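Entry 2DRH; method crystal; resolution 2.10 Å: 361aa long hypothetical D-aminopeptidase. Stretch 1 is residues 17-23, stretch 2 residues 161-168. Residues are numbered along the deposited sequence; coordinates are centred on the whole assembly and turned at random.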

# COMPACT_ATOMS: atom_id res chain seq x y z
N LYS A 17 -30.42 9.96 -16.24
CA LYS A 17 -31.65 10.75 -16.23
C LYS A 17 -31.60 11.98 -15.33
O LYS A 17 -31.95 13.08 -15.76
N ARG A 18 -31.17 11.80 -14.09
CA ARG A 18 -31.09 12.91 -13.14
C ARG A 18 -29.70 13.56 -13.14
O ARG A 18 -29.53 14.68 -12.65
N ASN A 19 -28.73 12.88 -13.73
CA ASN A 19 -27.35 13.36 -13.76
C ASN A 19 -26.89 13.58 -12.32
O ASN A 19 -26.36 14.64 -11.97
N LYS A 20 -27.13 12.57 -11.50
CA LYS A 20 -26.76 12.57 -10.09
C LYS A 20 -26.37 11.15 -9.72
O LYS A 20 -26.75 10.19 -10.40
N ILE A 21 -25.62 11.01 -8.63
CA ILE A 21 -25.18 9.69 -8.18
C ILE A 21 -26.35 8.73 -7.97
O ILE A 21 -26.19 7.51 -8.09
N THR A 22 -27.53 9.27 -7.66
CA THR A 22 -28.72 8.45 -7.43
C THR A 22 -29.29 7.84 -8.70
O THR A 22 -30.33 7.17 -8.67
N ASP A 23 -28.64 8.08 -9.84
CA ASP A 23 -29.09 7.48 -11.09
C ASP A 23 -28.72 6.01 -10.96
O ASP A 23 -29.17 5.17 -11.74
N ALA A 161 -32.47 10.82 3.33
CA ALA A 161 -31.86 10.36 2.09
C ALA A 161 -32.88 9.87 1.06
O ALA A 161 -33.80 9.13 1.39
N ASP A 162 -32.71 10.31 -0.18
CA ASP A 162 -33.59 9.89 -1.26
C ASP A 162 -32.98 10.16 -2.62
O ASP A 162 -31.83 10.62 -2.72
N GLU A 163 -33.74 9.86 -3.67
CA GLU A 163 -33.31 10.04 -5.06
C GLU A 163 -32.93 11.48 -5.40
O GLU A 163 -31.84 11.75 -5.91
N ASP A 164 -33.85 12.39 -5.14
CA ASP A 164 -33.64 13.80 -5.42
C ASP A 164 -32.89 14.39 -4.22
O ASP A 164 -33.18 14.05 -3.07
N PHE A 165 -31.92 15.25 -4.48
CA PHE A 165 -31.18 15.88 -3.40
C PHE A 165 -30.55 17.17 -3.89
O PHE A 165 -30.08 17.25 -5.02
N GLU A 166 -30.56 18.19 -3.04
CA GLU A 166 -30.00 19.48 -3.39
C GLU A 166 -28.48 19.44 -3.46
O GLU A 166 -27.83 18.62 -2.81
N GLU A 167 -27.92 20.35 -4.26
CA GLU A 167 -26.48 20.45 -4.43
C GLU A 167 -26.04 21.86 -4.07
O GLU A 167 -26.87 22.76 -3.96
N GLY A 168 -24.74 22.06 -3.87
CA GLY A 168 -24.26 23.38 -3.51
C GLY A 168 -23.91 23.47 -2.04
O GLY A 168 -23.39 22.52 -1.46

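Side-chain packing between residues 17-23 and 161-168, two stretches of one chain that together bury 405 Å². Asp 162 (chi1 p) contributes mainly backbone: its O lies 3.7 Å from Thr 22 CG2, while its carboxylate turns along its own stretch, where Asp 164 N makes a weak hydrogen bond to Asp 162 OD2 (3.1 Å). At Glu 163 the backbones come closest, with its CA 5.4 Å from Thr 22 CA. Thr 22 points toward this stretch, and its p rotamer lets OG1 donate a hydrogen bond to Glu 163 O (2.7 Å). The Glu 163 side chain (m, p) leads away at its end, but its CB covers one face of the Arg 18 guanidinium, 3.6 Å from CZ. Asp 164 (t) points away overall, yet its CB sits at the edge of that guanidinium, 3.4 Å from Arg 18 NH2; the salt bridge from Arg 18 NH2 to Asp 164 OD1 is long, at 3.9 Å. Arg 18 reaches both residues with chi1 to chi3 of m, t and p. Phe 165 (p, chi2 88°) leaves its backbone sideways and brings its ring nearer to stretch 1. Lys 20 (m, t, t, m) runs over one ring face: CD makes an off-centre CH-pi contact, and NZ stands 4.2 Å from the Phe 165 ring centroid, almost on the normal, in a cation-pi contact. Thr 22 OG1 approaches the ring edge, 3.9 Å from Phe 165 CE2, and Ile 21 CG2 adds an apolar contact at 4.0 Å from the same CE2. Lys 20 NZ also donates to Phe 165 O (2.7 Å). Glu 166 points away without contact. Glu 167 (m, t) points toward stretch 1 and gives the ammonium a second acceptor: Lys 20 NZ to Glu 167 OE2 is a hydrogen-bonded salt bridge of 2.6 Å.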

# COMPACT_ATOMS: atom_id res chain seq x y z
CB LYS A 17 -32.83 9.87 -15.82
CG LYS A 17 -33.10 8.71 -16.77
CD LYS A 17 -34.25 7.83 -16.29
CE LYS A 17 -35.56 8.60 -16.20
NZ LYS A 17 -36.69 7.72 -15.78
CB ARG A 18 -31.41 12.40 -11.73
CG ARG A 18 -32.56 11.39 -11.68
CD ARG A 18 -32.73 10.79 -10.28
NE ARG A 18 -33.44 11.68 -9.37
CZ ARG A 18 -34.73 11.55 -9.06
NH1 ARG A 18 -35.45 10.56 -9.57
NH2 ARG A 18 -35.30 12.41 -8.23
CB ASN A 19 -27.22 14.65 -14.58
CG ASN A 19 -25.76 15.02 -14.85
OD1 ASN A 19 -24.90 14.14 -14.98
ND2 ASN A 19 -25.48 16.32 -14.95
CB LYS A 20 -27.94 13.01 -9.22
CG LYS A 20 -28.32 14.48 -9.32
CD LYS A 20 -29.59 14.73 -8.52
CE LYS A 20 -30.02 16.20 -8.53
NZ LYS A 20 -29.20 17.04 -7.60
CB ILE A 21 -24.36 9.80 -6.88
CG1 ILE A 21 -23.71 8.46 -6.56
CG2 ILE A 21 -25.26 10.27 -5.73
CD1 ILE A 21 -22.76 8.50 -5.38
CB THR A 22 -29.83 9.25 -6.73
OG1 THR A 22 -30.03 10.49 -7.43
CG2 THR A 22 -29.45 9.54 -5.29
CB ASP A 23 -28.39 8.11 -12.30
CG ASP A 23 -29.06 9.40 -12.74
OD1 ASP A 23 -30.31 9.43 -12.77
OD2 ASP A 23 -28.36 10.37 -13.07
CB ALA A 161 -30.86 9.25 2.38
CB ASP A 162 -34.97 10.55 -1.14
CG ASP A 162 -34.97 11.99 -1.60
OD1 ASP A 162 -34.31 12.83 -0.96
OD2 ASP A 162 -35.65 12.28 -2.62
CB GLU A 163 -34.42 9.58 -6.01
CG GLU A 163 -34.83 8.11 -5.88
CD GLU A 163 -35.22 7.70 -4.47
OE1 GLU A 163 -36.01 8.43 -3.82
OE2 GLU A 163 -34.75 6.63 -4.01
CB ASP A 164 -34.99 14.49 -5.61
CG ASP A 164 -34.86 15.92 -6.13
OD1 ASP A 164 -34.42 16.11 -7.29
OD2 ASP A 164 -35.22 16.86 -5.38
CB PHE A 165 -30.12 14.92 -2.83
CG PHE A 165 -29.00 14.60 -3.79
CD1 PHE A 165 -27.87 15.41 -3.85
CD2 PHE A 165 -29.08 13.49 -4.62
CE1 PHE A 165 -26.83 15.11 -4.72
CE2 PHE A 165 -28.05 13.18 -5.50
CZ PHE A 165 -26.92 13.99 -5.55
CB GLU A 166 -30.43 20.53 -2.37
CG GLU A 166 -31.93 20.75 -2.32
CD GLU A 166 -32.31 21.90 -1.41
OE1 GLU A 166 -31.98 21.84 -0.21
OE2 GLU A 166 -32.94 22.87 -1.90
CB GLU A 167 -26.09 20.09 -5.87
CG GLU A 167 -26.33 18.61 -6.19
CD GLU A 167 -25.94 18.23 -7.60
OE1 GLU A 167 -24.87 18.66 -8.08
OE2 GLU A 167 -26.71 17.47 -8.24